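Local coordinates for uncharacterized protein (Bacillus thuringiensis serovar kurstaki, PDB 4XE7) that is a bacterial actin-like protein of the ParM type, which probably binds nucleotide and polymerises into filaments that segregate plasmid DNA, at residues Asn235-Phe246 with Gln351-Thr362. Numbering follows the deposited sequence.
Sequences NDLGAGTSDNAF and QKASLMKFWFKT
With CG anti to the backbone N (chi1 -167°), Phe-358 reaches from the helix to strand 242-246, whose backbone points Asn-244 CB at the ring; the first torsion of Asn-244 carries its amide beside its own backbone N, toward Asn-235. This is a CH-pi contact over the face, Asn-244 CB lying 3.5 Å from the centroid of the Phe-358 ring, and Thr-362 CG2 covers the opposite face nearer the rim. A flat aromatic suits this place because it offers a face to each. The roles are reversed in the next pair: Thr-362 sets CB 3.6 Å from the centroid of the Phe-246 ring, almost on its normal. Threonine serves twice, since its methyl packs while OG1 turns back to Phe-358 O.

Toward the start of 351-362 the interface becomes polar. Gln-351 is long enough to carry NE2 to Ser-242 OG (2.8 Å), within its own amide plane; the short serine hydroxyl is also hydrogen-bonded to Leu-262 O. A water takes a hydrogen bond from Asn-244 ND2, donates to Gln-351 OE1 and bonds Ser-354 OG. Asparagine suits 244 because its NH2 serves two acceptors, the second being Asn-235 OD1 (2.6 Å from ND2, 177° at the hydrogen). Leu-355 CD2, 3.5 Å from Asn-235 CG, shields this buried amide with an apolar branch.

Asn-235 ND2 continues to Ile-368 O on the parallel strand 366-370, where Leu-355 also touches Val-369. The hairpin and its covering helix belong to an actin-like domain, and the turn from Asp-236 to Thr-241 resembles the family's second phosphate-binding loop, though no nucleotide is bound here. Helix 337-362 packs on one sheet face, nearly parallel to strand 242-246 (20°), with strand 251-260 flanking the hairpin at the sheet's edge.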
loop_
_atom_site.group_PDB
_atom_site.type_symbol
_atom_site.label_atom_id
_atom_site.label_comp_id
_atom_site.label_asym_id
_atom_site.label_seq_id
_atom_site.Cartn_x
_atom_site.Cartn_y
_atom_site.Cartn_z
ATOM N N ASN A 235 -15.512 -2.309 -1.776
ATOM C CA ASN A 235 -15.472 -2.618 -0.366
ATOM C C ASN A 235 -14.049 -2.970 0.054
ATOM O O ASN A 235 -13.495 -3.986 -0.366
ATOM C CB ASN A 235 -16.447 -3.752 -0.065
ATOM C CG ASN A 235 -17.852 -3.439 -0.537
ATOM O OD1 ASN A 235 -18.646 -2.840 0.192
ATOM N ND2 ASN A 235 -18.168 -3.837 -1.777
ATOM N N ASP A 236 -13.457 -2.098 0.865
ATOM C CA ASP A 236 -12.091 -2.263 1.340
ATOM C C ASP A 236 -12.101 -2.990 2.690
ATOM O O ASP A 236 -12.465 -2.392 3.716
ATOM C CB ASP A 236 -11.411 -0.887 1.460
ATOM C CG ASP A 236 -9.897 -0.979 1.657
ATOM O OD1 ASP A 236 -9.234 0.077 1.588
ATOM O OD2 ASP A 236 -9.363 -2.094 1.873
ATOM N N LEU A 237 -11.704 -4.265 2.686
ATOM C CA LEU A 237 -11.759 -5.104 3.897
ATOM C C LEU A 237 -10.427 -5.074 4.658
ATOM O O LEU A 237 -9.430 -5.650 4.202
ATOM C CB LEU A 237 -12.119 -6.554 3.528
ATOM C CG LEU A 237 -13.250 -6.651 2.511
ATOM C CD1 LEU A 237 -13.628 -8.098 2.233
ATOM C CD2 LEU A 237 -14.450 -5.859 3.027
ATOM N N GLY A 238 -10.408 -4.401 5.806
ATOM C CA GLY A 238 -9.174 -4.199 6.548
ATOM C C GLY A 238 -9.080 -4.979 7.854
ATOM O O GLY A 238 -9.931 -5.816 8.149
ATOM N N ALA A 239 -8.063 -4.675 8.657
ATOM C CA ALA A 239 -7.808 -5.426 9.887
ATOM C C ALA A 239 -8.817 -5.077 10.983
ATOM O O ALA A 239 -9.287 -5.961 11.709
ATOM C CB ALA A 239 -6.375 -5.174 10.377
ATOM N N GLY A 240 -9.156 -3.797 11.089
ATOM C CA GLY A 240 -10.039 -3.325 12.149
ATOM C C GLY A 240 -11.349 -2.759 11.639
ATOM O O GLY A 240 -12.293 -2.572 12.391
ATOM N N THR A 241 -11.415 -2.485 10.340
ATOM C CA THR A 241 -12.592 -1.861 9.758
ATOM C C THR A 241 -12.832 -2.368 8.351
ATOM O O THR A 241 -11.922 -2.883 7.697
ATOM C CB THR A 241 -12.464 -0.309 9.655
ATOM O OG1 THR A 241 -11.329 0.012 8.839
ATOM C CG2 THR A 241 -12.314 0.347 11.022
ATOM N N SER A 242 -14.057 -2.164 7.880
ATOM C CA SER A 242 -14.388 -2.354 6.477
ATOM C C SER A 242 -14.954 -1.051 5.932
ATOM O O SER A 242 -15.792 -0.410 6.581
ATOM C CB SER A 242 -15.391 -3.499 6.296
ATOM O OG SER A 242 -14.811 -4.745 6.641
ATOM N N ASP A 243 -14.490 -0.649 4.749
ATOM C CA ASP A 243 -14.981 0.576 4.111
ATOM C C ASP A 243 -15.866 0.263 2.888
ATOM O O ASP A 243 -15.391 -0.293 1.892
ATOM C CB ASP A 243 -13.784 1.451 3.719
ATOM C CG ASP A 243 -14.194 2.807 3.179
ATOM O OD1 ASP A 243 -14.541 3.693 3.992
ATOM O OD2 ASP A 243 -14.150 2.988 1.940
ATOM N N ASN A 244 -17.152 0.573 2.974
ATOM C CA ASN A 244 -18.047 0.282 1.851
ATOM C C ASN A 244 -18.299 1.548 1.041
ATOM O O ASN A 244 -19.119 2.370 1.418
ATOM C CB ASN A 244 -19.364 -0.310 2.345
ATOM C CG ASN A 244 -19.152 -1.455 3.317
ATOM O OD1 ASN A 244 -19.275 -1.294 4.536
ATOM N ND2 ASN A 244 -18.792 -2.613 2.781
ATOM N N ALA A 245 -17.561 1.701 -0.055
ATOM C CA ALA A 245 -17.651 2.896 -0.890
ATOM C C ALA A 245 -18.513 2.637 -2.116
ATOM O O ALA A 245 -18.413 1.578 -2.737
ATOM C CB ALA A 245 -16.245 3.364 -1.317
ATOM N N PHE A 246 -19.362 3.601 -2.465
ATOM C CA PHE A 246 -20.171 3.474 -3.673
ATOM C C PHE A 246 -19.915 4.638 -4.613
ATOM O O PHE A 246 -20.033 5.806 -4.233
ATOM C CB PHE A 246 -21.644 3.372 -3.320
ATOM C CG PHE A 246 -22.554 3.272 -4.512
ATOM C CD1 PHE A 246 -22.315 2.345 -5.515
ATOM C CD2 PHE A 246 -23.674 4.082 -4.605
ATOM C CE1 PHE A 246 -23.165 2.241 -6.591
ATOM C CE2 PHE A 246 -24.536 3.986 -5.686
ATOM C CZ PHE A 246 -24.276 3.058 -6.680
ATOM N N GLN A 351 -18.783 -11.231 6.419
ATOM C CA GLN A 351 -18.604 -10.304 5.316
ATOM C C GLN A 351 -19.664 -10.499 4.235
ATOM O O GLN A 351 -20.124 -9.528 3.632
ATOM C CB GLN A 351 -17.205 -10.450 4.718
ATOM C CG GLN A 351 -16.113 -9.717 5.562
ATOM C CD GLN A 351 -16.222 -8.178 5.457
ATOM O OE1 GLN A 351 -17.085 -7.652 4.761
ATOM N NE2 GLN A 351 -15.345 -7.472 6.150
ATOM N N LYS A 352 -20.036 -11.753 3.980
ATOM C CA LYS A 352 -21.059 -12.021 2.963
ATOM C C LYS A 352 -22.347 -11.255 3.254
ATOM O O LYS A 352 -22.889 -10.570 2.391
ATOM C CB LYS A 352 -21.368 -13.518 2.878
ATOM C CG LYS A 352 -22.388 -13.832 1.773
ATOM C CD LYS A 352 -23.286 -15.010 2.119
ATOM C CE LYS A 352 -24.203 -15.379 0.947
ATOM N NZ LYS A 352 -23.715 -16.522 0.133
ATOM N N ALA A 353 -22.832 -11.377 4.484
ATOM C CA ALA A 353 -24.043 -10.691 4.900
ATOM C C ALA A 353 -23.907 -9.172 4.714
ATOM O O ALA A 353 -24.832 -8.512 4.260
ATOM C CB ALA A 353 -24.369 -11.025 6.355
ATOM N N SER A 354 -22.740 -8.633 5.054
ATOM C CA SER A 354 -22.483 -7.200 4.913
ATOM C C SER A 354 -22.447 -6.739 3.445
ATOM O O SER A 354 -23.060 -5.721 3.064
ATOM C CB SER A 354 -21.149 -6.860 5.599
ATOM O OG SER A 354 -20.706 -5.565 5.233
ATOM N N LEU A 355 -21.700 -7.489 2.636
ATOM C CA LEU A 355 -21.506 -7.176 1.222
ATOM C C LEU A 355 -22.782 -7.329 0.404
ATOM O O LEU A 355 -23.033 -6.558 -0.537
ATOM C CB LEU A 355 -20.420 -8.074 0.626
ATOM C CG LEU A 355 -19.035 -7.895 1.244
ATOM C CD1 LEU A 355 -18.115 -9.005 0.813
ATOM C CD2 LEU A 355 -18.472 -6.554 0.824
ATOM N N MET A 356 -23.575 -8.341 0.733
ATOM C CA MET A 356 -24.840 -8.540 0.003
ATOM C C MET A 356 -25.811 -7.411 0.347
ATOM O O MET A 356 -26.441 -6.839 -0.532
ATOM C CB MET A 356 -25.450 -9.919 0.307
ATOM C CG MET A 356 -24.630 -11.081 -0.295
ATOM S SD MET A 356 -24.602 -11.172 -2.129
ATOM C CE MET A 356 -26.165 -11.985 -2.452
ATOM N N LYS A 357 -25.879 -7.044 1.622
ATOM C CA LYS A 357 -26.727 -5.930 2.025
ATOM C C LYS A 357 -26.312 -4.604 1.331
ATOM O O LYS A 357 -27.164 -3.834 0.884
ATOM C CB LYS A 357 -26.698 -5.805 3.551
ATOM C CG LYS A 357 -27.384 -4.591 4.115
ATOM C CD LYS A 357 -27.407 -4.632 5.643
ATOM C CE LYS A 357 -28.118 -5.872 6.158
ATOM N NZ LYS A 357 -29.591 -5.653 6.233
ATOM N N PHE A 358 -25.013 -4.350 1.231
ATOM C CA PHE A 358 -24.541 -3.130 0.605
ATOM C C PHE A 358 -24.860 -3.148 -0.881
ATOM O O PHE A 358 -25.120 -2.114 -1.469
ATOM C CB PHE A 358 -23.034 -2.932 0.796
ATOM C CG PHE A 358 -22.558 -1.546 0.441
ATOM C CD1 PHE A 358 -23.049 -0.443 1.123
ATOM C CD2 PHE A 358 -21.616 -1.340 -0.565
ATOM C CE1 PHE A 358 -22.607 0.839 0.822
ATOM C CE2 PHE A 358 -21.162 -0.050 -0.867
ATOM C CZ PHE A 358 -21.667 1.037 -0.174
ATOM N N TRP A 359 -24.781 -4.331 -1.483
ATOM C CA TRP A 359 -25.101 -4.480 -2.886
ATOM C C TRP A 359 -26.557 -4.080 -3.143
ATOM O O TRP A 359 -26.833 -3.363 -4.101
ATOM C CB TRP A 359 -24.841 -5.915 -3.329
ATOM C CG TRP A 359 -24.573 -6.113 -4.784
ATOM C CD1 TRP A 359 -24.744 -5.213 -5.803
ATOM C CD2 TRP A 359 -24.056 -7.300 -5.379
ATOM N NE1 TRP A 359 -24.380 -5.785 -7.003
ATOM C CE2 TRP A 359 -23.953 -7.072 -6.767
ATOM C CE3 TRP A 359 -23.672 -8.548 -4.869
ATOM C CZ2 TRP A 359 -23.469 -8.036 -7.656
ATOM C CZ3 TRP A 359 -23.209 -9.520 -5.755
ATOM C CH2 TRP A 359 -23.106 -9.252 -7.131
ATOM N N PHE A 360 -27.481 -4.516 -2.282
ATOM C CA PHE A 360 -28.883 -4.189 -2.480
ATOM C C PHE A 360 -29.157 -2.728 -2.129
ATOM O O PHE A 360 -29.982 -2.088 -2.764
ATOM C CB PHE A 360 -29.799 -5.088 -1.653
ATOM C CG PHE A 360 -29.824 -6.504 -2.118
ATOM C CD1 PHE A 360 -30.352 -6.822 -3.358
ATOM C CD2 PHE A 360 -29.281 -7.514 -1.330
ATOM C CE1 PHE A 360 -30.358 -8.126 -3.798
ATOM C CE2 PHE A 360 -29.280 -8.808 -1.752
ATOM C CZ PHE A 360 -29.827 -9.125 -2.995
ATOM N N LYS A 361 -28.472 -2.199 -1.125
ATOM C CA LYS A 361 -28.697 -0.792 -0.769
ATOM C C LYS A 361 -28.260 0.168 -1.878
ATOM O O LYS A 361 -28.910 1.186 -2.125
ATOM C CB LYS A 361 -27.991 -0.462 0.542
ATOM C CG LYS A 361 -28.758 -0.999 1.748
ATOM C CD LYS A 361 -28.206 -0.454 3.055
ATOM C CE LYS A 361 -29.079 -0.867 4.230
ATOM N NZ LYS A 361 -28.548 -0.283 5.495
ATOM N N THR A 362 -27.185 -0.178 -2.574
ATOM C CA THR A 362 -26.670 0.667 -3.648
ATOM C C THR A 362 -27.199 0.289 -5.039
ATOM O O THR A 362 -27.219 1.115 -5.950
ATOM C CB THR A 362 -25.133 0.602 -3.710
ATOM O OG1 THR A 362 -24.738 -0.741 -4.015
ATOM C CG2 THR A 362 -24.508 1.043 -2.372
HETATM O O HOH W 1 -18.247 -5.043 4.755
#